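Local structure of thiamine-monophosphate kinase (Stenotrophomonas maltophilia, 6XEP) at residues 53-58 with 134-139; 69-74 with 108-113; 154-159 with 239-244; 160-165 with 305-310. The protein probably catalyses the ATP-dependent phosphorylation of thiamine monophosphate to thiamine diphosphate, the last step in making the active form of vitamin B1. All blocks are in the same frame, centred on the assembly; numbering follows the deposited sequence. Where two conformers were deposited one is given.

Contact 1: 53-58 with 134-139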
loop_
_atom_site.group_PDB
_atom_site.type_symbol
_atom_site.label_atom_id
_atom_site.label_comp_id
_atom_site.label_asym_id
_atom_site.label_seq_id
_atom_site.Cartn_x
_atom_site.Cartn_y
_atom_site.Cartn_z
ATOM N N ALA A 53 -6.843 0.023 -0.725
ATOM C CA ALA A 53 -5.735 0.878 -0.332
ATOM C C ALA A 53 -6.269 2.286 -0.167
ATOM O O ALA A 53 -7.062 2.746 -0.986
ATOM C CB ALA A 53 -4.600 0.881 -1.359
ATOM N N ASP A 54 -5.823 2.957 0.888
ATOM C CA ASP A 54 -6.255 4.312 1.205
ATOM C C ASP A 54 -5.073 5.043 1.812
ATOM O O ASP A 54 -4.283 4.442 2.544
ATOM C CB ASP A 54 -7.425 4.318 2.194
ATOM C CG ASP A 54 -8.682 3.672 1.630
ATOM O OD1 ASP A 54 -8.899 2.469 1.906
ATOM O OD2 ASP A 54 -9.450 4.359 0.903
ATOM N N THR A 55 -4.940 6.327 1.504
ATOM C CA THR A 55 -3.923 7.152 2.138
ATOM C C THR A 55 -4.627 8.236 2.932
ATOM O O THR A 55 -5.565 8.851 2.429
ATOM C CB THR A 55 -2.976 7.775 1.110
ATOM O OG1 THR A 55 -2.213 6.739 0.479
ATOM C CG2 THR A 55 -2.033 8.761 1.792
ATOM N N LEU A 56 -4.197 8.446 4.171
ATOM C CA LEU A 56 -4.663 9.572 4.972
ATOM C C LEU A 56 -3.502 10.536 5.132
ATOM O O LEU A 56 -2.420 10.142 5.588
ATOM C CB LEU A 56 -5.195 9.131 6.336
ATOM C CG LEU A 56 -6.656 8.638 6.360
ATOM C CD1 LEU A 56 -6.875 7.400 5.516
ATOM C CD2 LEU A 56 -7.105 8.390 7.786
ATOM N N ASN A 57 -3.725 11.789 4.752
ATOM C CA ASN A 57 -2.717 12.837 4.810
ATOM C C ASN A 57 -3.081 13.867 5.867
ATOM O O ASN A 57 -4.239 14.290 5.957
ATOM C CB ASN A 57 -2.592 13.524 3.454
ATOM C CG ASN A 57 -2.039 12.592 2.420
ATOM O OD1 ASN A 57 -1.102 11.860 2.712
ATOM N ND2 ASN A 57 -2.639 12.566 1.229
ATOM N N SER A 58 -2.066 14.278 6.639
ATOM C CA SER A 58 -2.232 15.261 7.703
ATOM C C SER A 58 -2.789 16.571 7.157
ATOM O O SER A 58 -2.329 17.089 6.132
ATOM C CB SER A 58 -0.884 15.502 8.400
ATOM O OG SER A 58 -0.987 16.503 9.407
ATOM N N PRO A 134 6.297 14.547 4.571
ATOM C CA PRO A 134 5.070 15.050 5.200
ATOM C C PRO A 134 4.212 13.899 5.707
ATOM O O PRO A 134 4.121 12.847 5.074
ATOM C CB PRO A 134 4.382 15.809 4.060
ATOM C CG PRO A 134 5.453 16.175 3.148
ATOM C CD PRO A 134 6.552 15.158 3.263
ATOM N N LEU A 135 3.593 14.097 6.871
ATOM C CA LEU A 135 2.878 13.025 7.546
ATOM C C LEU A 135 1.792 12.447 6.643
ATOM O O LEU A 135 0.834 13.134 6.277
ATOM C CB LEU A 135 2.283 13.535 8.862
ATOM C CG LEU A 135 1.495 12.529 9.688
ATOM C CD1 LEU A 135 2.348 11.326 10.077
ATOM C CD2 LEU A 135 0.907 13.209 10.935
ATOM N N SER A 136 1.957 11.181 6.288
ATOM C CA SER A 136 1.057 10.499 5.365
ATOM C C SER A 136 1.085 9.025 5.717
ATOM O O SER A 136 2.162 8.454 5.927
ATOM C CB SER A 136 1.476 10.708 3.905
ATOM O OG SER A 136 0.614 10.016 3.004
ATOM N N LEU A 137 -0.092 8.428 5.799
ATOM C CA LEU A 137 -0.253 7.041 6.207
ATOM C C LEU A 137 -1.013 6.320 5.109
ATOM O O LEU A 137 -2.167 6.661 4.816
ATOM C CB LEU A 137 -0.999 6.956 7.540
ATOM C CG LEU A 137 -0.339 7.876 8.577
ATOM C CD1 LEU A 137 -0.945 9.265 8.724
ATOM C CD2 LEU A 137 -0.314 7.240 9.861
ATOM N N SER A 138 -0.372 5.343 4.485
ATOM C CA SER A 138 -0.991 4.590 3.402
ATOM C C SER A 138 -1.104 3.138 3.837
ATOM O O SER A 138 -0.094 2.504 4.153
ATOM C CB SER A 138 -0.172 4.703 2.118
ATOM O OG SER A 138 -0.934 4.270 1.001
ATOM N N VAL A 139 -2.325 2.609 3.849
ATOM C CA VAL A 139 -2.556 1.236 4.271
ATOM C C VAL A 139 -3.137 0.461 3.101
ATOM O O VAL A 139 -4.004 0.954 2.371
ATOM C CB VAL A 139 -3.482 1.132 5.499
ATOM C CG1 VAL A 139 -3.964 -0.316 5.689
ATOM C CG2 VAL A 139 -2.754 1.555 6.729
HETATM O O HOH W 1 0.752 14.562 3.767
#
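Asp-54 and Leu-56 pair with Val-139 and Leu-137 as antiparallel hydrogen-bonded pairs, the two strand axes coming within 4.6 Å at 168°. Leu-56 N reaches Leu-137 O at 2.8 Å, and beyond the last bridge Ser-58 N donates to Leu-135 O at 3.1 Å. The non-hydrogen-bonded pairs, Thr-55 with Ser-138 and Asn-57 with Ser-136, carry small polar groups on one face. There the hydroxyls of Thr-55 and Ser-138 meet, OG1 to OG 2.8 Å. One pair further, Ser-136 OG, anti to its backbone N (chi1 179°), donates to Asn-57 OD1 over a short 2.5 Å, nearly in line with the amide C=O. The same OG lies 3.2 Å from Thr-55 CG2. In the PurM-like N-terminal domain this polar face packs against the second subunit: Asn-57 ND2 bonds Arg-132 O and Ser-98 OG of the second subunit, and Thr-55 N bonds Asp-129 OD2 of that subunit. The opposite face carries Leu-56, Leu-137 and Val-139, with Asp-54 at one end; Leu-137 and Val-139 pack against helices 68-85 and 104-120. Leu-137 CD1 comes 3.6 Å from Leu-56 O. Asp-54 lies beside Asp-82; both are predicted magnesium ligands, and their close carboxylates are consistent with a metal site. Off the strand ends, Ser-58 CB packs 3.8 Å from Leu-135 CB.

Contact 2: 69-74 with 108-113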
loop_
_atom_site.group_PDB
_atom_site.type_symbol
_atom_site.label_atom_id
_atom_site.label_comp_id
_atom_site.label_asym_id
_atom_site.label_seq_id
_atom_site.Cartn_x
_atom_site.Cartn_y
_atom_site.Cartn_z
ATOM N N PHE A 69 -2.851 7.934 18.440
ATOM C CA PHE A 69 -3.725 6.764 18.570
ATOM C C PHE A 69 -4.895 6.839 17.596
ATOM O O PHE A 69 -5.258 5.844 16.967
ATOM C CB PHE A 69 -4.234 6.651 20.013
ATOM C CG PHE A 69 -5.167 5.485 20.259
ATOM C CD1 PHE A 69 -6.512 5.578 19.970
ATOM C CD2 PHE A 69 -4.694 4.323 20.836
ATOM C CE1 PHE A 69 -7.361 4.514 20.193
ATOM C CE2 PHE A 69 -5.530 3.250 21.084
ATOM C CZ PHE A 69 -6.867 3.347 20.758
ATOM N N ASP A 70 -5.511 8.007 17.474
ATOM C CA ASP A 70 -6.686 8.134 16.608
ATOM C C ASP A 70 -6.314 8.051 15.137
ATOM O O ASP A 70 -7.090 7.527 14.326
ATOM C CB ASP A 70 -7.386 9.448 16.943
ATOM C CG ASP A 70 -7.761 9.515 18.408
ATOM O OD1 ASP A 70 -8.235 8.477 18.924
ATOM O OD2 ASP A 70 -7.560 10.572 19.054
ATOM N N ILE A 71 -5.136 8.559 14.774
ATOM C CA ILE A 71 -4.653 8.399 13.408
ATOM C C ILE A 71 -4.438 6.926 13.097
ATOM O O ILE A 71 -4.798 6.445 12.016
ATOM C CB ILE A 71 -3.365 9.217 13.195
ATOM C CG1 ILE A 71 -3.651 10.705 13.370
ATOM C CG2 ILE A 71 -2.822 8.979 11.801
ATOM C CD1 ILE A 71 -2.378 11.548 13.374
ATOM N N GLY A 72 -3.842 6.185 14.036
ATOM C CA GLY A 72 -3.641 4.760 13.821
ATOM C C GLY A 72 -4.944 4.000 13.668
ATOM O O GLY A 72 -5.094 3.171 12.760
ATOM N N TRP A 73 -5.912 4.289 14.530
ATOM C CA TRP A 73 -7.225 3.655 14.425
ATOM C C TRP A 73 -7.890 3.985 13.087
ATOM O O TRP A 73 -8.297 3.089 12.334
ATOM C CB TRP A 73 -8.104 4.119 15.591
ATOM C CG TRP A 73 -9.503 3.522 15.630
ATOM C CD1 TRP A 73 -10.553 3.802 14.788
ATOM C CD2 TRP A 73 -9.995 2.563 16.575
ATOM N NE1 TRP A 73 -11.667 3.072 15.163
ATOM C CE2 TRP A 73 -11.350 2.304 16.248
ATOM C CE3 TRP A 73 -9.424 1.898 17.666
ATOM C CZ2 TRP A 73 -12.129 1.407 16.966
ATOM C CZ3 TRP A 73 -10.212 1.000 18.382
ATOM C CH2 TRP A 73 -11.542 0.760 18.018
ATOM N N LYS A 74 -8.006 5.275 12.773
ATOM C CA LYS A 74 -8.816 5.668 11.633
ATOM C C LYS A 74 -8.178 5.231 10.324
ATOM O O LYS A 74 -8.888 4.826 9.395
ATOM C CB LYS A 74 -9.063 7.183 11.649
ATOM C CG LYS A 74 -10.017 7.605 10.531
ATOM C CD LYS A 74 -10.660 8.973 10.796
ATOM C CE LYS A 74 -11.727 9.247 9.740
ATOM N NZ LYS A 74 -12.443 10.533 9.944
ATOM N N GLU A 108 4.759 4.607 18.686
ATOM C CA GLU A 108 4.220 3.663 19.663
ATOM C C GLU A 108 2.737 3.924 19.911
ATOM O O GLU A 108 1.938 2.987 20.006
ATOM C CB GLU A 108 5.019 3.757 20.963
ATOM C CG GLU A 108 4.594 2.783 22.050
ATOM C CD GLU A 108 5.673 2.582 23.120
ATOM O OE1 GLU A 108 6.194 3.581 23.666
ATOM O OE2 GLU A 108 6.003 1.412 23.414
ATOM N N ALA A 109 2.361 5.196 20.027
ATOM C CA ALA A 109 0.964 5.562 20.246
ATOM C C ALA A 109 0.121 5.287 19.012
ATOM O O ALA A 109 -1.032 4.855 19.118
ATOM C CB ALA A 109 0.869 7.037 20.621
ATOM N N PHE A 110 0.669 5.560 17.830
ATOM C CA PHE A 110 -0.013 5.178 16.602
ATOM C C PHE A 110 -0.260 3.676 16.596
ATOM O O PHE A 110 -1.351 3.218 16.254
ATOM C CB PHE A 110 0.833 5.599 15.396
ATOM C CG PHE A 110 0.349 5.036 14.096
ATOM C CD1 PHE A 110 0.707 3.756 13.693
ATOM C CD2 PHE A 110 -0.432 5.791 13.266
ATOM C CE1 PHE A 110 0.251 3.240 12.491
ATOM C CE2 PHE A 110 -0.898 5.261 12.068
ATOM C CZ PHE A 110 -0.543 3.993 11.684
ATOM N N GLY A 111 0.746 2.899 17.006
ATOM C CA GLY A 111 0.583 1.455 17.016
ATOM C C GLY A 111 -0.499 1.016 17.983
ATOM O O GLY A 111 -1.252 0.084 17.703
ATOM N N ASP A 112 -0.597 1.695 19.128
ATOM C CA ASP A 112 -1.689 1.410 20.060
ATOM C C ASP A 112 -3.035 1.433 19.345
ATOM O O ASP A 112 -3.856 0.523 19.510
ATOM C CB ASP A 112 -1.700 2.429 21.201
ATOM C CG ASP A 112 -0.659 2.161 22.254
ATOM O OD1 ASP A 112 -0.026 1.080 22.245
ATOM O OD2 ASP A 112 -0.483 3.059 23.104
ATOM N N GLY A 113 -3.285 2.467 18.547
ATOM C CA GLY A 113 -4.583 2.598 17.932
ATOM C C GLY A 113 -4.786 1.642 16.780
ATOM O O GLY A 113 -5.866 1.074 16.609
#
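Phe-69 and Phe-110 each lay a ring face over a glycine of the other helix, in a reciprocal pair of CH-pi contacts. Gly-113 CA sits 3.5 Å from the centroid of the Phe-69 ring, 19° off its normal and displaced toward the rim on the side of CD2 and CE2. In return, Gly-72 CA lies 3.7 Å from the Phe-110 centroid, at 29° and again displaced, closest to CE2. Both phenylalanines have CG anti to the backbone N. Asp-112 CB adds a contact of 3.6 Å to Phe-69 CD2, while its carboxylate is engaged by Arg-19. Ile-71 crosses Phe-110 at about a right angle, CG2 to CE2 4.2 Å. The backbones also meet through CA-H...O contacts: Gly-113 CA to Phe-69 O at 3.5 Å, nearly straight, and Phe-69 CA to Ala-109 O at 3.3 Å, more bent. Gly-72 and Gly-113 present bare CA atoms to the opposite helix, and the absence of side chains there is consistent with the approach of the axes to 6.4 Å. With a crossing angle of -42°, this is a close glycine-mediated helix pair on the sheet of the PurM-like N-terminal domain.

Contact 3: 154-159 with 239-244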
loop_
_atom_site.group_PDB
_atom_site.type_symbol
_atom_site.label_atom_id
_atom_site.label_comp_id
_atom_site.label_asym_id
_atom_site.label_seq_id
_atom_site.Cartn_x
_atom_site.Cartn_y
_atom_site.Cartn_z
ATOM N N ASP A 154 -23.934 -3.416 -7.733
ATOM C CA ASP A 154 -24.719 -3.370 -8.960
ATOM C C ASP A 154 -25.907 -4.326 -8.952
ATOM O O ASP A 154 -26.549 -4.515 -9.995
ATOM C CB ASP A 154 -23.819 -3.648 -10.177
ATOM C CG ASP A 154 -23.249 -5.060 -10.184
ATOM O OD1 ASP A 154 -23.229 -5.708 -9.126
ATOM O OD2 ASP A 154 -22.807 -5.530 -11.252
ATOM N N ARG A 155 -26.272 -4.885 -7.802
ATOM C CA ARG A 155 -27.289 -5.928 -7.789
ATOM C C ARG A 155 -28.529 -5.552 -6.985
ATOM O O ARG A 155 -29.302 -6.435 -6.605
ATOM C CB ARG A 155 -26.685 -7.238 -7.282
ATOM C CG ARG A 155 -25.654 -7.788 -8.265
ATOM C CD ARG A 155 -25.194 -9.187 -7.936
ATOM N NE ARG A 155 -24.373 -9.729 -9.016
ATOM C CZ ARG A 155 -23.459 -10.683 -8.858
ATOM N NH1 ARG A 155 -23.228 -11.196 -7.652
ATOM N NH2 ARG A 155 -22.761 -11.108 -9.906
ATOM N N ALA A 156 -28.763 -4.267 -6.745
ATOM C CA ALA A 156 -30.033 -3.870 -6.150
ATOM C C ALA A 156 -31.177 -4.279 -7.075
ATOM O O ALA A 156 -31.038 -4.256 -8.297
ATOM C CB ALA A 156 -30.055 -2.364 -5.899
ATOM N N GLN A 157 -32.303 -4.690 -6.489
ATOM C CA GLN A 157 -33.456 -5.169 -7.234
ATOM C C GLN A 157 -34.640 -4.246 -7.004
ATOM O O GLN A 157 -34.814 -3.708 -5.910
ATOM C CB GLN A 157 -33.839 -6.595 -6.814
ATOM C CG GLN A 157 -32.759 -7.614 -7.116
ATOM C CD GLN A 157 -32.454 -7.682 -8.590
ATOM O OE1 GLN A 157 -33.352 -7.911 -9.409
ATOM N NE2 GLN A 157 -31.188 -7.475 -8.947
ATOM N N LEU A 158 -35.462 -4.079 -8.041
ATOM C CA LEU A 158 -36.697 -3.328 -7.884
ATOM C C LEU A 158 -37.514 -3.896 -6.733
ATOM O O LEU A 158 -37.630 -5.118 -6.578
ATOM C CB LEU A 158 -37.504 -3.369 -9.193
ATOM C CG LEU A 158 -36.820 -2.741 -10.415
ATOM C CD1 LEU A 158 -37.751 -2.729 -11.620
ATOM C CD2 LEU A 158 -36.332 -1.332 -10.125
ATOM N N GLY A 159 -38.078 -3.005 -5.916
ATOM C CA GLY A 159 -38.812 -3.414 -4.738
ATOM C C GLY A 159 -37.991 -3.633 -3.476
ATOM O O GLY A 159 -38.585 -3.843 -2.407
ATOM N N SER A 239 -26.647 -0.334 -10.373
ATOM C CA SER A 239 -27.768 -1.259 -10.491
ATOM C C SER A 239 -28.813 -0.814 -11.516
ATOM O O SER A 239 -29.739 -1.578 -11.785
ATOM C CB SER A 239 -28.456 -1.454 -9.122
ATOM O OG SER A 239 -27.540 -1.941 -8.130
ATOM N N ASN A 240 -28.688 0.387 -12.086
ATOM C CA ASN A 240 -29.644 0.915 -13.078
ATOM C C ASN A 240 -31.057 1.045 -12.496
ATOM O O ASN A 240 -32.052 0.632 -13.112
ATOM C CB ASN A 240 -29.664 0.050 -14.350
ATOM C CG ASN A 240 -30.403 0.720 -15.521
ATOM O OD1 ASN A 240 -30.337 1.938 -15.706
ATOM N ND2 ASN A 240 -31.089 -0.088 -16.327
ATOM N N VAL A 241 -31.151 1.642 -11.302
ATOM C CA VAL A 241 -32.424 1.777 -10.593
ATOM C C VAL A 241 -32.493 3.148 -9.941
ATOM O O VAL A 241 -31.496 3.857 -9.827
ATOM C CB VAL A 241 -32.625 0.693 -9.518
ATOM C CG1 VAL A 241 -32.640 -0.696 -10.144
ATOM C CG2 VAL A 241 -31.525 0.835 -8.427
ATOM N N ALA A 242 -33.687 3.502 -9.484
ATOM C CA ALA A 242 -33.822 4.644 -8.590
ATOM C C ALA A 242 -33.734 4.183 -7.144
ATOM O O ALA A 242 -34.192 3.091 -6.781
ATOM C CB ALA A 242 -35.152 5.379 -8.793
ATOM N N ALA A 243 -33.141 5.034 -6.318
ATOM C CA ALA A 243 -33.147 4.866 -4.872
ATOM C C ALA A 243 -33.936 6.008 -4.247
ATOM O O ALA A 243 -33.696 7.184 -4.553
ATOM C CB ALA A 243 -31.718 4.834 -4.322
ATOM N N HIS A 244 -34.895 5.675 -3.403
ATOM C CA HIS A 244 -35.716 6.684 -2.753
ATOM C C HIS A 244 -35.398 6.638 -1.264
ATOM O O HIS A 244 -35.431 5.563 -0.665
ATOM C CB HIS A 244 -37.198 6.435 -3.022
ATOM C CG HIS A 244 -37.624 6.820 -4.412
ATOM N ND1 HIS A 244 -38.153 8.054 -4.709
ATOM C CD2 HIS A 244 -37.550 6.149 -5.586
ATOM C CE1 HIS A 244 -38.423 8.118 -6.004
ATOM N NE2 HIS A 244 -38.055 6.976 -6.559
HETATM O O HOH W 2 -30.902 -3.804 -11.076
#
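Ser-239 supplies the polar part of the contact, its OG accepting a hydrogen bond from Ala-156 N at 3.0 Å (148° at the hydrogen). OG lies anti to its own carbonyl carbon (chi1 -58°), turned to the backbone of 154-156, and it also bonds Arg-153 O just before that segment. Ala-156 CB comes 3.4 Å from the same Ser-239 OG. A second polar link is made by a water that donates to both Ala-156 O and Ser-239 O, at 2.8 Å and 2.6 Å. Weaker is the CA-H...O contact from Ser-239 CA to Asp-154 O, 3.5 Å. The carboxylate of Asp-154 turns away to a salt bridge with Arg-152.

Apolar contacts follow two residues on. Leu-158 CD2 approaches Val-241 CG1 to 3.7 Å, and Ala-156 CB lies more loosely against Val-241 CG2 at 4.3 Å. A Schellman motif with Asn-240 at positive phi (61°) ends helix 228-239 and separates the serine from the valine that leads into strand 242-245. The loop before strand 161-165 is thus held at a helix C-terminus by one serine hydroxyl and one bridging water, both acting on backbone groups of the loop, while Leu-158, Val-241 and Ala-156 add an aliphatic contact beside the strand.

Contact 4: 160-165 with 305-310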
loop_
_atom_site.group_PDB
_atom_site.type_symbol
_atom_site.label_atom_id
_atom_site.label_comp_id
_atom_site.label_asym_id
_atom_site.label_seq_id
_atom_site.Cartn_x
_atom_site.Cartn_y
_atom_site.Cartn_z
ATOM N N ASP A 160 -36.658 -3.578 -3.545
ATOM C CA ASP A 160 -35.843 -3.752 -2.343
ATOM C C ASP A 160 -36.117 -2.645 -1.327
ATOM O O ASP A 160 -36.394 -1.497 -1.685
ATOM C CB ASP A 160 -34.349 -3.727 -2.682
ATOM C CG ASP A 160 -33.842 -5.028 -3.274
ATOM O OD1 ASP A 160 -34.629 -5.997 -3.391
ATOM O OD2 ASP A 160 -32.636 -5.074 -3.615
ATOM N N ASP A 161 -36.006 -2.992 -0.046
ATOM C CA ASP A 161 -35.807 -1.983 0.988
ATOM C C ASP A 161 -34.354 -1.509 0.968
ATOM O O ASP A 161 -33.443 -2.266 0.637
ATOM C CB ASP A 161 -36.112 -2.539 2.381
ATOM C CG ASP A 161 -37.555 -2.962 2.556
ATOM O OD1 ASP A 161 -38.442 -2.268 2.022
ATOM O OD2 ASP A 161 -37.806 -3.980 3.260
ATOM N N ILE A 162 -34.140 -0.260 1.367
ATOM C CA ILE A 162 -32.810 0.283 1.612
ATOM C C ILE A 162 -32.608 0.346 3.120
ATOM O O ILE A 162 -33.506 0.795 3.851
ATOM C CB ILE A 162 -32.654 1.678 0.980
ATOM C CG1 ILE A 162 -32.949 1.627 -0.528
ATOM C CG2 ILE A 162 -31.233 2.225 1.187
ATOM C CD1 ILE A 162 -32.862 3.007 -1.182
ATOM N N TRP A 163 -31.428 -0.083 3.582
ATOM C CA TRP A 163 -31.074 -0.137 4.999
ATOM C C TRP A 163 -29.744 0.556 5.223
ATOM O O TRP A 163 -28.908 0.615 4.326
ATOM C CB TRP A 163 -30.922 -1.578 5.511
ATOM C CG TRP A 163 -32.183 -2.406 5.478
ATOM C CD1 TRP A 163 -32.718 -3.052 4.396
ATOM C CD2 TRP A 163 -33.054 -2.680 6.580
ATOM N NE1 TRP A 163 -33.866 -3.703 4.757
ATOM C CE2 TRP A 163 -34.091 -3.502 6.096
ATOM C CE3 TRP A 163 -33.051 -2.314 7.932
ATOM C CZ2 TRP A 163 -35.131 -3.965 6.917
ATOM C CZ3 TRP A 163 -34.075 -2.772 8.749
ATOM C CH2 TRP A 163 -35.112 -3.588 8.233
ATOM N N VAL A 164 -29.519 1.032 6.448
ATOM C CA VAL A 164 -28.208 1.559 6.807
ATOM C C VAL A 164 -27.897 1.198 8.259
ATOM O O VAL A 164 -28.787 1.135 9.110
ATOM C CB VAL A 164 -28.116 3.090 6.568
ATOM C CG1 VAL A 164 -29.008 3.865 7.530
ATOM C CG2 VAL A 164 -26.654 3.558 6.643
ATOM N N SER A 165 -26.624 0.937 8.529
ATOM C CA SER A 165 -26.194 0.554 9.870
ATOM C C SER A 165 -25.876 1.789 10.706
ATOM O O SER A 165 -25.622 2.871 10.181
ATOM C CB SER A 165 -24.959 -0.352 9.802
ATOM O OG SER A 165 -23.836 0.329 9.204
ATOM N N GLY A 305 -35.549 3.504 3.112
ATOM C CA GLY A 305 -36.000 3.809 1.764
ATOM C C GLY A 305 -36.280 2.566 0.959
ATOM O O GLY A 305 -36.425 1.470 1.506
ATOM N N ARG A 306 -36.336 2.753 -0.361
ATOM C CA ARG A 306 -36.752 1.691 -1.263
ATOM C C ARG A 306 -36.093 1.884 -2.623
ATOM O O ARG A 306 -35.722 3.002 -3.004
ATOM C CB ARG A 306 -38.275 1.662 -1.443
ATOM C CG ARG A 306 -38.785 2.884 -2.167
ATOM C CD ARG A 306 -40.279 3.102 -2.002
ATOM N NE ARG A 306 -40.649 4.432 -2.494
ATOM C CZ ARG A 306 -40.933 4.716 -3.763
ATOM N NH1 ARG A 306 -40.910 3.761 -4.682
ATOM N NH2 ARG A 306 -41.254 5.954 -4.115
ATOM N N ILE A 307 -35.927 0.766 -3.335
ATOM C CA ILE A 307 -35.416 0.740 -4.703
ATOM C C ILE A 307 -36.612 0.643 -5.634
ATOM O O ILE A 307 -37.534 -0.140 -5.372
ATOM C CB ILE A 307 -34.456 -0.450 -4.903
ATOM C CG1 ILE A 307 -33.228 -0.307 -4.005
ATOM C CG2 ILE A 307 -34.048 -0.574 -6.390
ATOM C CD1 ILE A 307 -32.305 0.825 -4.397
ATOM N N ALA A 308 -36.615 1.439 -6.715
ATOM C CA ALA A 308 -37.787 1.539 -7.575
ATOM C C ALA A 308 -37.358 1.832 -9.007
ATOM O O ALA A 308 -36.197 2.161 -9.281
ATOM C CB ALA A 308 -38.748 2.638 -7.106
ATOM N N ASP A 309 -38.325 1.699 -9.914
ATOM C CA ASP A 309 -38.130 2.074 -11.309
ATOM C C ASP A 309 -37.698 3.535 -11.402
ATOM O O ASP A 309 -38.146 4.377 -10.624
ATOM C CB ASP A 309 -39.440 1.869 -12.074
ATOM C CG ASP A 309 -39.260 1.903 -13.578
ATOM O OD1 ASP A 309 -38.100 1.893 -14.032
ATOM O OD2 ASP A 309 -40.304 1.927 -14.279
ATOM N N GLY A 310 -36.843 3.838 -12.385
ATOM C CA GLY A 310 -36.353 5.197 -12.587
ATOM C C GLY A 310 -34.838 5.287 -12.491
ATOM O O GLY A 310 -34.133 4.284 -12.683
HETATM O O HOH W 3 -38.737 0.328 2.678
#
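Ile-162 and Ile-307 both set CG1 anti to the carbonyl carbon, but differ at chi2: CD1 of Ile-162 is extended from CA (178°), whereas that of Ile-307 is bent back. The two CD1 atoms then meet at 3.9 Å. Ile-162 CD1 also reaches over the opposing backbone to 3.4 Å from Arg-306 O, and Ile-307 CG1 packs on Asp-160 CB at 3.8 Å. Beneath these side chains, Ile-307 N donates to Asp-160 O at 2.8 Å and Ile-162 N to Gly-305 O at 2.9 Å. The second donor stands well above the carbonyl plane, and the return bond from Gly-305 N to Ile-162 O is weak. This is the antiparallel pairing of strands 161-165 and 301-308 inside the mixed sheet of the PurM-like C-terminal domain, strongly twisted here, where the axes make 138°. Ala-243 of the next strand touches both isoleucines. On the other face, a water donates to Asp-161 OD1 (2.7 Å) and to Gly-305 O (2.8 Å), so that this oxygen takes two donors; Asp-161 OD2 pairs with Arg-287. Asp-160 OD2 is buried and satisfied by Thr-281 OG1, His-219 ND1 and Gln-157 N.

From the N terminus, strand 48-57 opens the loop that contact 1 closes with strand 136-145. Contact 2 is nested within it, joining helices 68-85 and 104-120, and Leu-137 meets Ile-71 and Phe-110 where these helices cover the sheet. Past strand 136-145 the chain enters the second domain, where 154-159 and 160-165 follow each other directly. Segment 239-244 closes the loop opened at 154-159, and 305-310 closes the one opened at 160-165, so contacts 3 and 4 cross. Strands 242-245 and 301-308 are sheet neighbours, and His-244 N lies 2.8 Å from Arg-306 O, a probable hydrogen bond. The centres of contacts 1 and 4 lie about 34 Å apart, in separate domains.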